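Local coordinates for aminotransferase TlmJ (Streptoalloteichus hindustanus, PDB 5UID), which is probably a pyridoxal 5'-phosphate-dependent aminotransferase of the DegT/DnrJ/EryC1 family, inferred to transfer amino groups in natural product biosynthesis, at residues Thr110-Leu122 with His133-Leu147. Numbering follows the deposited sequence.
Sequences TLNPTADHVAEKL and HYGGYPGDLVAIAEL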
loop_
_atom_site.group_PDB
_atom_site.type_symbol
_atom_site.label_atom_id
_atom_site.label_comp_id
_atom_site.label_asym_id
_atom_site.label_seq_id
_atom_site.Cartn_x
_atom_site.Cartn_y
_atom_site.Cartn_z
ATOM N N THR A 110 -12.509 2.155 -29.924
ATOM C CA THR A 110 -12.661 1.475 -28.647
ATOM C C THR A 110 -11.536 1.762 -27.664
ATOM O O THR A 110 -11.674 1.425 -26.484
ATOM C CB THR A 110 -12.752 -0.043 -28.861
ATOM O OG1 THR A 110 -11.518 -0.518 -29.415
ATOM C CG2 THR A 110 -13.893 -0.383 -29.805
ATOM N N LEU A 111 -10.433 2.361 -28.117
ATOM C CA LEU A 111 -9.241 2.608 -27.305
ATOM C C LEU A 111 -8.644 1.317 -26.741
ATOM O O LEU A 111 -7.915 1.346 -25.744
ATOM C CB LEU A 111 -9.525 3.609 -26.175
ATOM C CG LEU A 111 -9.779 5.057 -26.622
ATOM C CD1 LEU A 111 -11.217 5.274 -27.077
ATOM C CD2 LEU A 111 -9.402 6.050 -25.527
ATOM N N ASN A 112 -8.943 0.178 -27.371
ATOM C CA ASN A 112 -8.360 -1.116 -27.063
ATOM C C ASN A 112 -7.468 -1.575 -28.211
ATOM O O ASN A 112 -7.730 -1.256 -29.376
ATOM C CB ASN A 112 -9.433 -2.185 -26.815
ATOM C CG ASN A 112 -9.824 -2.300 -25.351
ATOM O OD1 ASN A 112 -9.029 -2.007 -24.456
ATOM N ND2 ASN A 112 -11.053 -2.738 -25.102
ATOM N N PRO A 113 -6.402 -2.312 -27.918
ATOM C CA PRO A 113 -5.566 -2.852 -28.990
ATOM C C PRO A 113 -6.143 -4.141 -29.549
ATOM O O PRO A 113 -6.785 -4.925 -28.845
ATOM C CB PRO A 113 -4.228 -3.107 -28.290
ATOM C CG PRO A 113 -4.624 -3.431 -26.889
ATOM C CD PRO A 113 -5.832 -2.577 -26.587
ATOM N N THR A 114 -5.915 -4.345 -30.841
ATOM C CA THR A 114 -6.234 -5.614 -31.473
ATOM C C THR A 114 -5.067 -6.580 -31.300
ATOM O O THR A 114 -3.975 -6.207 -30.869
ATOM C CB THR A 114 -6.548 -5.425 -32.959
ATOM O OG1 THR A 114 -5.350 -5.067 -33.658
ATOM C CG2 THR A 114 -7.586 -4.334 -33.153
ATOM N N ALA A 115 -5.312 -7.847 -31.643
ATOM C CA ALA A 115 -4.225 -8.819 -31.655
ATOM C C ALA A 115 -3.158 -8.442 -32.673
ATOM O O ALA A 115 -1.972 -8.722 -32.462
ATOM C CB ALA A 115 -4.769 -10.218 -31.945
ATOM N N ASP A 116 -3.556 -7.801 -33.776
ATOM C CA ASP A 116 -2.584 -7.363 -34.773
ATOM C C ASP A 116 -1.705 -6.237 -34.240
ATOM O O ASP A 116 -0.513 -6.169 -34.562
ATOM C CB ASP A 116 -3.303 -6.922 -36.049
ATOM C CG ASP A 116 -3.869 -8.088 -36.835
ATOM O OD1 ASP A 116 -3.297 -9.195 -36.746
ATOM O OD2 ASP A 116 -4.883 -7.902 -37.540
ATOM N N HIS A 117 -2.276 -5.346 -33.425
ATOM C CA HIS A 117 -1.484 -4.275 -32.825
ATOM C C HIS A 117 -0.427 -4.830 -31.879
ATOM O O HIS A 117 0.721 -4.368 -31.881
ATOM C CB HIS A 117 -2.399 -3.294 -32.091
ATOM C CG HIS A 117 -3.171 -2.392 -33.002
ATOM N ND1 HIS A 117 -4.429 -1.918 -32.695
ATOM C CD2 HIS A 117 -2.859 -1.873 -34.213
ATOM C CE1 HIS A 117 -4.860 -1.150 -33.679
ATOM N NE2 HIS A 117 -3.926 -1.103 -34.612
ATOM N N VAL A 118 -0.795 -5.817 -31.062
ATOM C CA VAL A 118 0.169 -6.426 -30.153
ATOM C C VAL A 118 1.235 -7.182 -30.937
ATOM O O VAL A 118 2.431 -7.084 -30.636
ATOM C CB VAL A 118 -0.551 -7.344 -29.145
ATOM C CG1 VAL A 118 0.446 -7.942 -28.160
ATOM C CG2 VAL A 118 -1.639 -6.578 -28.413
ATOM N N ALA A 119 0.821 -7.934 -31.961
ATOM C CA ALA A 119 1.765 -8.744 -32.726
ATOM C C ALA A 119 2.826 -7.890 -33.407
ATOM O O ALA A 119 3.976 -8.323 -33.541
ATOM C CB ALA A 119 1.019 -9.583 -33.763
ATOM N N GLU A 120 2.467 -6.678 -33.837
ATOM C CA GLU A 120 3.422 -5.821 -34.529
ATOM C C GLU A 120 4.556 -5.362 -33.621
ATOM O O GLU A 120 5.601 -4.936 -34.123
ATOM C CB GLU A 120 2.704 -4.608 -35.125
ATOM C CG GLU A 120 3.506 -3.874 -36.190
ATOM C CD GLU A 120 2.864 -2.566 -36.606
ATOM O OE1 GLU A 120 1.807 -2.213 -36.040
ATOM O OE2 GLU A 120 3.419 -1.890 -37.499
ATOM N N LYS A 121 4.380 -5.445 -32.305
ATOM C CA LYS A 121 5.412 -5.053 -31.357
ATOM C C LYS A 121 6.083 -6.241 -30.683
ATOM O O LYS A 121 7.008 -6.042 -29.890
ATOM C CB LYS A 121 4.825 -4.116 -30.295
ATOM C CG LYS A 121 4.221 -2.841 -30.862
ATOM C CD LYS A 121 5.265 -2.008 -31.589
ATOM C CE LYS A 121 4.652 -0.753 -32.189
ATOM N NZ LYS A 121 5.662 0.046 -32.936
ATOM N N LEU A 122 5.648 -7.465 -30.972
ATOM C CA LEU A 122 6.305 -8.640 -30.415
ATOM C C LEU A 122 7.664 -8.847 -31.072
ATOM O O LEU A 122 7.831 -8.632 -32.275
ATOM C CB LEU A 122 5.437 -9.882 -30.610
ATOM C CG LEU A 122 4.082 -9.917 -29.904
ATOM C CD1 LEU A 122 3.368 -11.225 -30.203
ATOM C CD2 LEU A 122 4.249 -9.720 -28.405
ATOM N N HIS A 133 -8.965 -3.575 -20.350
ATOM C CA HIS A 133 -10.266 -3.745 -20.990
ATOM C C HIS A 133 -10.954 -2.385 -20.949
ATOM O O HIS A 133 -11.723 -2.104 -20.027
ATOM C CB HIS A 133 -11.088 -4.825 -20.284
ATOM C CG HIS A 133 -10.285 -6.015 -19.861
ATOM N ND1 HIS A 133 -9.755 -6.142 -18.595
ATOM C CD2 HIS A 133 -9.915 -7.128 -20.539
ATOM C CE1 HIS A 133 -9.097 -7.285 -18.508
ATOM N NE2 HIS A 133 -9.178 -7.902 -19.674
ATOM N N TYR A 134 -10.682 -1.553 -21.956
ATOM C CA TYR A 134 -11.010 -0.134 -21.866
ATOM C C TYR A 134 -12.489 0.079 -21.585
ATOM O O TYR A 134 -13.352 -0.405 -22.324
ATOM C CB TYR A 134 -10.609 0.599 -23.144
ATOM C CG TYR A 134 -10.774 2.095 -22.999
ATOM C CD1 TYR A 134 -9.755 2.875 -22.469
ATOM C CD2 TYR A 134 -11.962 2.722 -23.355
ATOM C CE1 TYR A 134 -9.908 4.242 -22.319
ATOM C CE2 TYR A 134 -12.124 4.087 -23.207
ATOM C CZ TYR A 134 -11.093 4.841 -22.687
ATOM O OH TYR A 134 -11.252 6.199 -22.541
ATOM N N GLY A 135 -12.771 0.811 -20.508
ATOM C CA GLY A 135 -14.126 1.137 -20.121
ATOM C C GLY A 135 -14.960 -0.026 -19.644
ATOM O O GLY A 135 -16.144 0.170 -19.338
ATOM N N GLY A 136 -14.385 -1.223 -19.548
ATOM C CA GLY A 136 -15.123 -2.431 -19.265
ATOM C C GLY A 136 -15.322 -3.328 -20.469
ATOM O O GLY A 136 -15.647 -4.509 -20.299
ATOM N N TYR A 137 -15.147 -2.795 -21.672
ATOM C CA TYR A 137 -15.208 -3.604 -22.885
ATOM C C TYR A 137 -14.015 -4.547 -22.920
ATOM O O TYR A 137 -12.868 -4.081 -22.866
ATOM C CB TYR A 137 -15.199 -2.719 -24.126
ATOM C CG TYR A 137 -16.534 -2.125 -24.516
ATOM C CD1 TYR A 137 -17.364 -1.535 -23.572
ATOM C CD2 TYR A 137 -16.948 -2.128 -25.844
ATOM C CE1 TYR A 137 -18.582 -0.982 -23.936
ATOM C CE2 TYR A 137 -18.158 -1.578 -26.216
ATOM C CZ TYR A 137 -18.974 -1.006 -25.259
ATOM O OH TYR A 137 -20.183 -0.458 -25.633
ATOM N N PRO A 138 -14.223 -5.862 -23.003
ATOM C CA PRO A 138 -13.072 -6.775 -23.084
ATOM C C PRO A 138 -12.235 -6.591 -24.336
ATOM O O PRO A 138 -11.021 -6.829 -24.297
ATOM C CB PRO A 138 -13.723 -8.161 -23.036
ATOM C CG PRO A 138 -15.047 -7.940 -22.374
ATOM C CD PRO A 138 -15.495 -6.584 -22.829
ATOM N N GLY A 139 -12.840 -6.180 -25.447
ATOM C CA GLY A 139 -12.071 -5.939 -26.654
ATOM C C GLY A 139 -11.657 -7.231 -27.343
ATOM O O GLY A 139 -12.378 -8.229 -27.340
ATOM N N ASP A 140 -10.468 -7.200 -27.939
ATOM C CA ASP A 140 -9.903 -8.353 -28.641
ATOM C C ASP A 140 -9.167 -9.295 -27.697
ATOM O O ASP A 140 -8.156 -9.897 -28.072
ATOM C CB ASP A 140 -8.979 -7.871 -29.754
ATOM C CG ASP A 140 -8.939 -8.823 -30.931
ATOM O OD1 ASP A 140 -9.852 -9.668 -31.040
ATOM O OD2 ASP A 140 -7.997 -8.727 -31.746
ATOM N N LEU A 141 -9.671 -9.445 -26.468
ATOM C CA LEU A 141 -8.941 -10.169 -25.431
ATOM C C LEU A 141 -8.678 -11.618 -25.823
ATOM O O LEU A 141 -7.593 -12.148 -25.556
ATOM C CB LEU A 141 -9.716 -10.107 -24.113
ATOM C CG LEU A 141 -9.142 -10.922 -22.951
ATOM C CD1 LEU A 141 -7.738 -10.451 -22.592
ATOM C CD2 LEU A 141 -10.061 -10.848 -21.744
ATOM N N VAL A 142 -9.653 -12.278 -26.453
ATOM C CA VAL A 142 -9.504 -13.699 -26.766
ATOM C C VAL A 142 -8.397 -13.909 -27.794
ATOM O O VAL A 142 -7.532 -14.777 -27.628
ATOM C CB VAL A 142 -10.841 -14.291 -27.247
ATOM C CG1 VAL A 142 -10.638 -15.710 -27.767
ATOM C CG2 VAL A 142 -11.858 -14.278 -26.120
ATOM N N ALA A 143 -8.407 -13.121 -28.871
ATOM C CA ALA A 143 -7.363 -13.255 -29.883
ATOM C C ALA A 143 -6.002 -12.843 -29.332
ATOM O O ALA A 143 -4.979 -13.439 -29.687
ATOM C CB ALA A 143 -7.717 -12.430 -31.119
ATOM N N ILE A 144 -5.972 -11.828 -28.464
ATOM C CA ILE A 144 -4.716 -11.415 -27.842
ATOM C C ILE A 144 -4.158 -12.542 -26.983
ATOM O O ILE A 144 -2.967 -12.869 -27.050
ATOM C CB ILE A 144 -4.920 -10.124 -27.027
ATOM C CG1 ILE A 144 -5.159 -8.937 -27.966
ATOM C CG2 ILE A 144 -3.727 -9.864 -26.112
ATOM C CD1 ILE A 144 -5.572 -7.664 -27.254
ATOM N N ALA A 145 -5.019 -13.165 -26.173
ATOM C CA ALA A 145 -4.579 -14.277 -25.337
ATOM C C ALA A 145 -4.101 -15.449 -26.185
ATOM O O ALA A 145 -3.104 -16.101 -25.851
ATOM C CB ALA A 145 -5.708 -14.713 -24.404
ATOM N N GLU A 146 -4.798 -15.729 -27.290
ATOM C CA GLU A 146 -4.380 -16.813 -28.171
ATOM C C GLU A 146 -3.033 -16.514 -28.815
ATOM O O GLU A 146 -2.193 -17.410 -28.953
ATOM C CB GLU A 146 -5.447 -17.065 -29.236
ATOM C CG GLU A 146 -5.097 -18.177 -30.207
ATOM C CD GLU A 146 -4.847 -19.503 -29.513
ATOM O OE1 GLU A 146 -5.500 -19.778 -28.484
ATOM O OE2 GLU A 146 -3.987 -20.266 -29.995
ATOM N N LEU A 147 -2.807 -15.259 -29.212
ATOM C CA LEU A 147 -1.522 -14.875 -29.790
ATOM C C LEU A 147 -0.387 -15.078 -28.793
ATOM O O LEU A 147 0.653 -15.658 -29.127
ATOM C CB LEU A 147 -1.575 -13.419 -30.256
ATOM C CG LEU A 147 -0.234 -12.748 -30.562
ATOM C CD1 LEU A 147 0.420 -13.366 -31.790
ATOM C CD2 LEU A 147 -0.415 -11.249 -30.737
HETATM O O HOH W 1 -13.572 -0.377 -25.623
HETATM O O HOH W 2 -8.487 -5.345 -26.919
#
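Helix 115-119 and the start of helix 141-151 run roughly parallel, their axes 9.2 Å apart at closest approach and crossing at -33°, and the loops before them meet through Asn112 and Tyr134. The Asn112 amide bridges two points of the opposite loop. Its OD1 accepts from Tyr134 N at 3.0 Å, and its ND2 donates to Tyr137 O, which lies near the amide plane. The Tyr134 CG is anti to the backbone N (chi1 -173°), and this swings the ring under Leu111. Leu111 CB sits over the ring centre, 3.6 Å from the centroid, in a CH-pi contact. Leu111 CD2 covers the phenol end of the same ring. The hydroxyl itself bonds to Arg329 O, and Trp304 meets the ring edge-to-face. A leucine in place of Tyr134 would probably leave Leu111 without its aromatic platform and Arg329 O without its hydroxyl partner.

In sequence, strand 126-132 of the central sheet lies between the two helices, in the alternating strand-helix order of the large domain of fold type I PLP enzymes. Val118 and Leu122 turn onto strands 79-83 and 126-132. The first turn of helix 115-119 is held at two points. Thr114 and His117 form a capping box, with His117 N donating to Thr114 OG1. Asp140, at the N-cap position of its own helix, instead reaches across: its OD2 takes the N-H of Ala115, 2.8 Å from Ala115 N, on the anti side of the carboxylate. A water links Pro113 O to Asp140 N. Further along, Ala115 CB meets Ala143 CB at 3.8 Å, and Ile144 CG1 lies against Ala115 CA. Leu147 CD2 packs on Ala119 CB at 3.7 Å, while Leu122 and Leu147 meet tip to tip.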